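Local atomic coordinates of scaffolding protein (Clostridium cellulolyticum, PDB entry 1G43), a protein that probably anchors the cellulosome to its substrate, through a family IIIa cellulose-binding domain of the scaffolding protein. Residues A[44-49]-A[92-97]. Residues are numbered along the deposited sequence; the frame is centred on the assembly and turned at random.
Sequences RYYYTQ and DHYLEV. With CA (calcium ion), chain B; ZN (zinc ion), chain C.
Antiparallel strand pairing joins Tyr45 to Leu95, by two backbone bonds, and Tyr47 to His93 inside one sheet of the CBM3 beta-sandwich, where strand 91-99 runs between 41-47 and 77-88. At the strand end the pairing gives way to a classic beta bulge, in which Tyr47 O accepts from both Asp92 N and His93 N.

Arg44, Tyr46, Tyr94 and Glu96 share one face of the sheet. Tyr94 CB sits over the Tyr46 ring, 3.8 Å from its centroid, while the two rings, their planes at 29°, are slid apart and barely overlap. Arg44 passes obliquely by Tyr94, NE lying 3.3 Å from CE1, and reaches Glu96 OE2 in a long salt bridge (NE-OE2 3.7 Å). On the other face, His93 CB makes a CH-pi contact over the Tyr47 ring.

Within the bulge, Asp92 CG lies between its backbone N and carbonyl carbon (chi1 51°), where OD1 accepts Gln49 N through its syn lone pair (2.9 Å) and, well out of the carboxylate plane on the anti side, His93 ND1 (2.6 Å). The Gln49 amide stacks on the imidazole. With ND1 held, His93 turns NE2 to zinc (2.0 Å). Thr48 binds calcium through O and OG1, in a site completed by Asp50, Asp127, Asn130 and Asp131. The carboxylate would be expected to make His93 a more electron-rich zinc ligand.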
loop_
_atom_site.group_PDB
_atom_site.type_symbol
_atom_site.label_atom_id
_atom_site.label_comp_id
_atom_site.label_asym_id
_atom_site.label_seq_id
_atom_site.Cartn_x
_atom_site.Cartn_y
_atom_site.Cartn_z
ATOM N N ARG A 44 -1.901 3.978 -0.892
ATOM C CA ARG A 44 -1.823 4.132 -2.335
ATOM C C ARG A 44 -0.429 3.907 -2.925
ATOM O O ARG A 44 0.583 4.302 -2.339
ATOM C CB ARG A 44 -2.285 5.517 -2.736
ATOM C CG ARG A 44 -3.719 5.818 -2.430
ATOM C CD ARG A 44 -4.043 7.152 -3.025
ATOM N NE ARG A 44 -5.456 7.441 -2.988
ATOM C CZ ARG A 44 -5.950 8.658 -3.186
ATOM N NH1 ARG A 44 -5.125 9.664 -3.440
ATOM N NH2 ARG A 44 -7.257 8.878 -3.112
ATOM N N TYR A 45 -0.390 3.296 -4.107
ATOM C CA TYR A 45 0.871 2.997 -4.806
ATOM C C TYR A 45 0.711 3.439 -6.255
ATOM O O TYR A 45 -0.033 2.825 -7.003
ATOM C CB TYR A 45 1.160 1.491 -4.761
ATOM C CG TYR A 45 2.484 1.091 -5.397
ATOM C CD1 TYR A 45 3.648 1.068 -4.655
ATOM C CD2 TYR A 45 2.567 0.793 -6.753
ATOM C CE1 TYR A 45 4.878 0.767 -5.244
ATOM C CE2 TYR A 45 3.795 0.486 -7.357
ATOM C CZ TYR A 45 4.948 0.484 -6.589
ATOM O OH TYR A 45 6.173 0.249 -7.165
ATOM N N TYR A 46 1.439 4.471 -6.650
ATOM C CA TYR A 46 1.321 5.022 -7.995
ATOM C C TYR A 46 2.223 4.410 -9.078
ATOM O O TYR A 46 3.400 4.213 -8.863
ATOM C CB TYR A 46 1.514 6.529 -7.912
ATOM C CG TYR A 46 0.412 7.242 -7.134
ATOM C CD1 TYR A 46 0.401 7.260 -5.736
ATOM C CD2 TYR A 46 -0.610 7.894 -7.805
ATOM C CE1 TYR A 46 -0.605 7.923 -5.025
ATOM C CE2 TYR A 46 -1.622 8.552 -7.118
ATOM C CZ TYR A 46 -1.616 8.570 -5.726
ATOM O OH TYR A 46 -2.618 9.258 -5.072
ATOM N N TYR A 47 1.671 4.132 -10.253
ATOM C CA TYR A 47 2.449 3.511 -11.326
ATOM C C TYR A 47 1.962 3.840 -12.721
ATOM O O TYR A 47 0.914 4.479 -12.892
ATOM C CB TYR A 47 2.403 1.989 -11.184
ATOM C CG TYR A 47 1.001 1.416 -11.316
ATOM C CD1 TYR A 47 0.067 1.590 -10.302
ATOM C CD2 TYR A 47 0.603 0.713 -12.454
ATOM C CE1 TYR A 47 -1.216 1.088 -10.395
ATOM C CE2 TYR A 47 -0.698 0.194 -12.568
ATOM C CZ TYR A 47 -1.600 0.389 -11.518
ATOM O OH TYR A 47 -2.857 -0.137 -11.538
ATOM N N THR A 48 2.739 3.409 -13.723
ATOM C CA THR A 48 2.343 3.584 -15.112
ATOM C C THR A 48 1.925 2.210 -15.600
ATOM O O THR A 48 2.664 1.235 -15.514
ATOM C CB THR A 48 3.456 4.183 -16.032
ATOM O OG1 THR A 48 4.714 3.553 -15.775
ATOM C CG2 THR A 48 3.553 5.715 -15.822
ATOM N N GLN A 49 0.702 2.149 -16.079
ATOM C CA GLN A 49 0.070 0.933 -16.557
ATOM C C GLN A 49 0.844 0.194 -17.676
ATOM O O GLN A 49 0.884 -1.025 -17.712
ATOM C CB GLN A 49 -1.335 1.329 -17.035
ATOM C CG GLN A 49 -2.323 0.213 -17.070
ATOM C CD GLN A 49 -3.731 0.691 -17.383
ATOM O OE1 GLN A 49 -3.983 1.334 -18.405
ATOM N NE2 GLN A 49 -4.659 0.364 -16.500
ATOM N N ASP A 92 -0.089 7.085 -14.141
ATOM C CA ASP A 92 -1.396 7.198 -14.770
ATOM C C ASP A 92 -2.471 6.386 -14.035
ATOM O O ASP A 92 -3.649 6.490 -14.360
ATOM C CB ASP A 92 -1.374 6.830 -16.264
ATOM C CG ASP A 92 -0.720 5.490 -16.551
ATOM O OD1 ASP A 92 -1.066 4.486 -15.921
ATOM O OD2 ASP A 92 0.138 5.438 -17.434
ATOM N N HIS A 93 -2.065 5.582 -13.051
ATOM C CA HIS A 93 -3.012 4.804 -12.248
ATOM C C HIS A 93 -2.445 4.591 -10.854
ATOM O O HIS A 93 -1.277 4.875 -10.598
ATOM C CB HIS A 93 -3.308 3.426 -12.867
ATOM C CG HIS A 93 -4.089 3.490 -14.134
ATOM N ND1 HIS A 93 -3.504 3.728 -15.360
ATOM C CD2 HIS A 93 -5.418 3.392 -14.363
ATOM C CE1 HIS A 93 -4.439 3.772 -16.287
ATOM N NE2 HIS A 93 -5.610 3.570 -15.709
ATOM N N TYR A 94 -3.257 4.074 -9.949
ATOM C CA TYR A 94 -2.749 3.832 -8.632
ATOM C C TYR A 94 -3.466 2.703 -7.943
ATOM O O TYR A 94 -4.657 2.509 -8.127
ATOM C CB TYR A 94 -2.807 5.112 -7.786
ATOM C CG TYR A 94 -4.188 5.600 -7.348
ATOM C CD1 TYR A 94 -4.753 5.182 -6.134
ATOM C CD2 TYR A 94 -4.893 6.544 -8.105
ATOM C CE1 TYR A 94 -5.968 5.694 -5.682
ATOM C CE2 TYR A 94 -6.111 7.062 -7.660
ATOM C CZ TYR A 94 -6.636 6.634 -6.455
ATOM O OH TYR A 94 -7.833 7.132 -6.033
ATOM N N LEU A 95 -2.721 1.930 -7.175
ATOM C CA LEU A 95 -3.305 0.853 -6.409
ATOM C C LEU A 95 -3.817 1.490 -5.131
ATOM O O LEU A 95 -3.165 2.356 -4.587
ATOM C CB LEU A 95 -2.245 -0.194 -6.041
ATOM C CG LEU A 95 -2.536 -1.109 -4.839
ATOM C CD1 LEU A 95 -3.848 -1.886 -4.996
ATOM C CD2 LEU A 95 -1.364 -2.042 -4.668
ATOM N N GLU A 96 -4.993 1.093 -4.675
ATOM C CA GLU A 96 -5.482 1.597 -3.409
ATOM C C GLU A 96 -5.764 0.400 -2.541
ATOM O O GLU A 96 -6.599 -0.422 -2.877
ATOM C CB GLU A 96 -6.753 2.421 -3.539
ATOM C CG GLU A 96 -7.190 2.959 -2.182
ATOM C CD GLU A 96 -8.368 3.899 -2.274
ATOM O OE1 GLU A 96 -9.484 3.425 -2.561
ATOM O OE2 GLU A 96 -8.168 5.111 -2.075
ATOM N N VAL A 97 -5.040 0.291 -1.434
ATOM C CA VAL A 97 -5.234 -0.810 -0.508
ATOM C C VAL A 97 -6.160 -0.362 0.619
ATOM O O VAL A 97 -5.975 0.712 1.200
ATOM C CB VAL A 97 -3.887 -1.286 0.068
ATOM C CG1 VAL A 97 -4.101 -2.447 1.000
ATOM C CG2 VAL A 97 -2.969 -1.714 -1.048
HETATM CA CA CA B . 5.075 1.159 -15.760
HETATM ZN ZN ZN C . -7.377 3.225 -16.536
HETATM O O HOH W 1 4.500 -0.909 -14.014
HETATM O O HOH W 2 -7.606 3.027 -17.982
#